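Local atomic coordinates of vitamin B12-binding protein (Vibrio cholerae O395, PDB entry 5YSC), a protein that probably serves as the periplasmic solute-binding component of the BtuCDF ABC transporter, binding vitamin B12 and delivering it to the membrane subunit BtuC. Residues A[39-51]-A[56-68]. Sequence-based numbering, arbitrary orientation.
Sequences LGDKLVAVSEYSD and ALELERVANHQTI. With SO4 (sulfate ion), chain C.
In one lobe of this periplasmic binding protein, Val-46 and Arg-61 form a parallel backbone bridge where 56-68 runs beside the continuation of 43-45, an outer strand of the lobe's parallel sheet; the paired segments lead on to the cobalamin pocket at Glu-48 and Asn-64. Val-46 N gives its hydrogen to Glu-60 O at 2.9 Å, and Val-46 O takes one from Val-62 N; beyond this single bridge the pairing slips by a residue, and Glu-48 N donates to Ala-63 O at 2.8 Å. Before the bridge, a water joins Val-44 O to Glu-60 N; Glu-60 itself turns its carboxylate to Lys-72 of helix 70-76.

Leu-59 CD1 packs on Leu-43 CB and Val-46 CG1 on one flank; on the other, Ala-45 CB meets Val-62 CG1 at 3.8 Å.

Arg-61 doubles back to the type II turn Ser-47 to Ser-50 through a turn about CB–CG (chi2 86°), and Ser-47 O lies over one face of its guanidinium, with Val-46 CG2 close to NH1. NH1 is gripped by Ala-56 O and Leu-59 O of its own segment, which together should fix the group's rotation. NH2 reaches Ser-50 O at 3.0 Å, from well above that carbonyl's plane, and also donates to sulfate O1. This sulfate, probably from the crystallisation liquor, is held by Arg-61 NE at O4 (2.6 Å) and by Tyr-49 N at O1.

Toward the ligand, Glu-48 and Asn-64 lie side by side; Glu-48 OE1 also makes a weak hydrogen bond to cyanocobalamin. Asn-64 OD1 makes an Asx turn to Gln-66 N, widened by Thr-67 N to an Asx motif, which steadies the amide, whose ND2 meets Glu-48 OE2 at 3.1 Å from above the carboxylate plane, the two planes standing 75° apart.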
# COMPACT_ATOMS: atom_id res chain seq x y z
N LEU A 39 -16.11 10.27 -3.83
CA LEU A 39 -17.12 9.24 -3.63
C LEU A 39 -17.43 8.99 -2.17
O LEU A 39 -18.29 8.15 -1.86
CB LEU A 39 -16.67 7.92 -4.27
CG LEU A 39 -16.19 7.98 -5.73
CD1 LEU A 39 -15.79 6.61 -6.27
CD2 LEU A 39 -17.32 8.54 -6.58
N GLY A 40 -16.72 9.63 -1.23
CA GLY A 40 -16.80 9.21 0.16
C GLY A 40 -18.20 9.29 0.73
O GLY A 40 -18.60 8.43 1.53
N ASP A 41 -18.96 10.30 0.33
CA ASP A 41 -20.31 10.48 0.84
C ASP A 41 -21.26 9.38 0.39
O ASP A 41 -22.32 9.20 0.99
CB ASP A 41 -20.86 11.84 0.40
CG ASP A 41 -20.09 12.99 1.00
OD1 ASP A 41 -19.29 12.76 1.93
OD2 ASP A 41 -20.29 14.13 0.55
N LYS A 42 -20.88 8.66 -0.65
CA LYS A 42 -21.72 7.59 -1.20
C LYS A 42 -21.32 6.21 -0.73
O LYS A 42 -21.99 5.23 -1.08
CB LYS A 42 -21.71 7.62 -2.73
CG LYS A 42 -22.13 8.93 -3.33
CD LYS A 42 -23.46 9.34 -2.84
CE LYS A 42 -23.92 10.52 -3.64
NZ LYS A 42 -25.08 11.11 -2.96
N LEU A 43 -20.26 6.09 0.08
CA LEU A 43 -19.92 4.80 0.66
C LEU A 43 -20.96 4.35 1.65
O LEU A 43 -21.39 5.10 2.54
CB LEU A 43 -18.56 4.85 1.35
CG LEU A 43 -17.39 5.02 0.43
CD1 LEU A 43 -16.13 5.43 1.22
CD2 LEU A 43 -17.12 3.75 -0.33
N VAL A 44 -21.35 3.08 1.52
CA VAL A 44 -22.27 2.46 2.47
C VAL A 44 -21.64 1.28 3.19
O VAL A 44 -22.26 0.75 4.12
CB VAL A 44 -23.59 2.04 1.78
CG1 VAL A 44 -24.30 3.23 1.17
CG2 VAL A 44 -23.35 0.98 0.72
N ALA A 45 -20.43 0.86 2.80
CA ALA A 45 -19.66 -0.11 3.58
C ALA A 45 -18.23 -0.11 3.08
O ALA A 45 -17.95 0.27 1.93
CB ALA A 45 -20.24 -1.53 3.49
N VAL A 46 -17.33 -0.54 3.96
CA VAL A 46 -15.90 -0.56 3.70
C VAL A 46 -15.32 -1.83 4.33
O VAL A 46 -16.06 -2.70 4.80
CB VAL A 46 -15.21 0.71 4.23
CG1 VAL A 46 -15.73 1.96 3.51
CG2 VAL A 46 -15.33 0.80 5.74
N SER A 47 -14.00 -1.95 4.33
CA SER A 47 -13.28 -3.06 4.91
C SER A 47 -12.85 -2.77 6.34
O SER A 47 -12.81 -1.62 6.77
CB SER A 47 -12.06 -3.38 4.07
OG SER A 47 -11.03 -2.45 4.32
N GLU A 48 -12.52 -3.83 7.07
CA GLU A 48 -11.74 -3.69 8.28
C GLU A 48 -10.45 -2.96 7.92
O GLU A 48 -9.92 -3.10 6.82
CB GLU A 48 -11.43 -5.07 8.91
CG GLU A 48 -12.64 -5.71 9.60
CD GLU A 48 -12.36 -7.11 10.20
OE1 GLU A 48 -11.26 -7.38 10.73
OE2 GLU A 48 -13.28 -7.95 10.12
N TYR A 49 -9.99 -2.13 8.84
CA TYR A 49 -8.85 -1.25 8.64
C TYR A 49 -9.09 -0.12 7.65
O TYR A 49 -8.14 0.60 7.34
CB TYR A 49 -7.61 -2.03 8.22
CG TYR A 49 -6.93 -2.61 9.42
CD1 TYR A 49 -7.36 -3.79 9.94
CD2 TYR A 49 -5.90 -1.95 10.03
CE1 TYR A 49 -6.76 -4.34 11.06
CE2 TYR A 49 -5.28 -2.47 11.15
CZ TYR A 49 -5.71 -3.68 11.65
OH TYR A 49 -5.10 -4.21 12.76
N SER A 50 -10.31 0.10 7.19
CA SER A 50 -10.65 1.32 6.45
C SER A 50 -10.83 2.41 7.49
O SER A 50 -11.95 2.74 7.90
CB SER A 50 -11.89 1.14 5.59
OG SER A 50 -11.68 0.28 4.49
N ASP A 51 -9.71 2.96 7.94
CA ASP A 51 -9.69 3.96 9.01
C ASP A 51 -9.23 5.33 8.55
O ASP A 51 -8.89 6.18 9.40
CB ASP A 51 -8.80 3.48 10.14
CG ASP A 51 -7.37 3.20 9.70
OD1 ASP A 51 -6.94 3.56 8.56
OD2 ASP A 51 -6.65 2.63 10.55
N ALA A 56 -14.35 7.25 8.13
CA ALA A 56 -14.66 5.94 7.54
C ALA A 56 -14.84 4.88 8.62
O ALA A 56 -15.44 3.83 8.34
CB ALA A 56 -13.56 5.48 6.57
N LEU A 57 -14.31 5.13 9.82
CA LEU A 57 -14.55 4.26 10.96
C LEU A 57 -16.04 4.09 11.22
O LEU A 57 -16.47 3.09 11.80
CB LEU A 57 -13.89 4.88 12.20
CG LEU A 57 -12.37 4.92 12.23
CD1 LEU A 57 -11.88 5.96 13.29
CD2 LEU A 57 -11.88 3.50 12.53
N GLU A 58 -16.81 5.05 10.82
CA GLU A 58 -18.25 5.07 11.09
C GLU A 58 -19.07 4.11 10.21
O GLU A 58 -20.18 3.88 10.48
CB GLU A 58 -18.82 6.51 10.88
CG GLU A 58 -20.22 6.75 11.38
CD GLU A 58 -20.64 8.18 11.48
OE1 GLU A 58 -20.06 8.98 10.83
OE2 GLU A 58 -21.56 8.47 12.27
N LEU A 59 -18.48 3.60 9.17
CA LEU A 59 -19.22 2.80 8.23
C LEU A 59 -19.17 1.33 8.49
O LEU A 59 -18.27 0.85 9.03
CB LEU A 59 -18.72 3.06 6.86
CG LEU A 59 -18.69 4.50 6.36
CD1 LEU A 59 -17.95 4.72 5.06
CD2 LEU A 59 -20.10 4.98 6.25
N GLU A 60 -20.19 0.59 8.08
CA GLU A 60 -20.12 -0.82 8.42
C GLU A 60 -19.07 -1.54 7.57
O GLU A 60 -18.68 -1.08 6.49
CB GLU A 60 -21.49 -1.51 8.34
CG GLU A 60 -22.22 -1.49 7.06
CD GLU A 60 -23.55 -2.23 7.18
OE1 GLU A 60 -23.73 -3.05 8.12
OE2 GLU A 60 -24.43 -1.99 6.35
N ARG A 61 -18.56 -2.64 8.12
CA ARG A 61 -17.49 -3.43 7.52
C ARG A 61 -18.07 -4.66 6.82
O ARG A 61 -18.95 -5.33 7.36
CB ARG A 61 -16.51 -3.86 8.59
CG ARG A 61 -15.46 -2.83 8.88
CD ARG A 61 -15.84 -1.77 9.89
NE ARG A 61 -14.63 -0.96 10.08
CZ ARG A 61 -14.44 0.27 9.63
NH1 ARG A 61 -15.42 0.97 9.05
NH2 ARG A 61 -13.26 0.83 9.81
N VAL A 62 -17.56 -4.96 5.63
CA VAL A 62 -18.02 -6.15 4.92
C VAL A 62 -16.85 -6.97 4.40
O VAL A 62 -17.03 -7.85 3.56
CB VAL A 62 -18.96 -5.79 3.76
CG1 VAL A 62 -20.30 -5.26 4.32
CG2 VAL A 62 -18.33 -4.79 2.81
N ALA A 63 -15.64 -6.70 4.87
CA ALA A 63 -14.51 -7.44 4.34
C ALA A 63 -13.33 -7.36 5.29
O ALA A 63 -13.13 -6.36 5.98
CB ALA A 63 -14.09 -6.94 2.96
N ASN A 64 -12.54 -8.43 5.30
CA ASN A 64 -11.28 -8.48 6.03
C ASN A 64 -10.35 -9.37 5.24
O ASN A 64 -10.64 -9.75 4.10
CB ASN A 64 -11.46 -8.97 7.47
CG ASN A 64 -12.08 -10.34 7.53
OD1 ASN A 64 -11.73 -11.25 6.79
ND2 ASN A 64 -13.03 -10.49 8.44
N HIS A 65 -9.19 -9.69 5.82
CA HIS A 65 -8.13 -10.29 5.02
C HIS A 65 -8.45 -11.69 4.58
O HIS A 65 -7.80 -12.20 3.66
CB HIS A 65 -6.82 -10.30 5.79
CG HIS A 65 -6.86 -11.13 7.04
ND1 HIS A 65 -6.07 -12.25 7.22
CD2 HIS A 65 -7.60 -11.00 8.17
CE1 HIS A 65 -6.31 -12.76 8.42
NE2 HIS A 65 -7.23 -12.01 9.01
N GLN A 66 -9.42 -12.33 5.22
CA GLN A 66 -9.74 -13.72 4.91
C GLN A 66 -11.09 -13.88 4.22
O GLN A 66 -11.29 -14.83 3.48
CB GLN A 66 -9.67 -14.58 6.18
CG GLN A 66 -10.39 -13.97 7.37
CD GLN A 66 -9.86 -14.48 8.69
OE1 GLN A 66 -8.97 -15.33 8.74
NE2 GLN A 66 -10.41 -13.96 9.79
N THR A 67 -12.00 -12.95 4.45
CA THR A 67 -13.38 -13.11 4.03
C THR A 67 -14.01 -11.82 3.55
O THR A 67 -13.91 -10.79 4.22
CB THR A 67 -14.22 -13.61 5.20
OG1 THR A 67 -13.41 -14.46 6.03
CG2 THR A 67 -15.44 -14.36 4.70
N ILE A 68 -14.77 -11.92 2.45
CA ILE A 68 -15.72 -10.90 2.04
C ILE A 68 -17.11 -11.34 2.47
O ILE A 68 -17.53 -12.46 2.15
CB ILE A 68 -15.68 -10.67 0.53
CG1 ILE A 68 -14.31 -10.13 0.07
CG2 ILE A 68 -16.81 -9.74 0.12
CD1 ILE A 68 -14.24 -9.85 -1.42
S SO4 C . -12.01 -2.17 11.89
O1 SO4 C . -11.63 -0.97 11.14
O2 SO4 C . -12.24 -1.83 13.30
O3 SO4 C . -10.92 -3.14 11.81
O4 SO4 C . -13.26 -2.75 11.38
O HOH W 1 -22.14 1.94 6.65
O HOH W 2 -24.83 1.04 5.00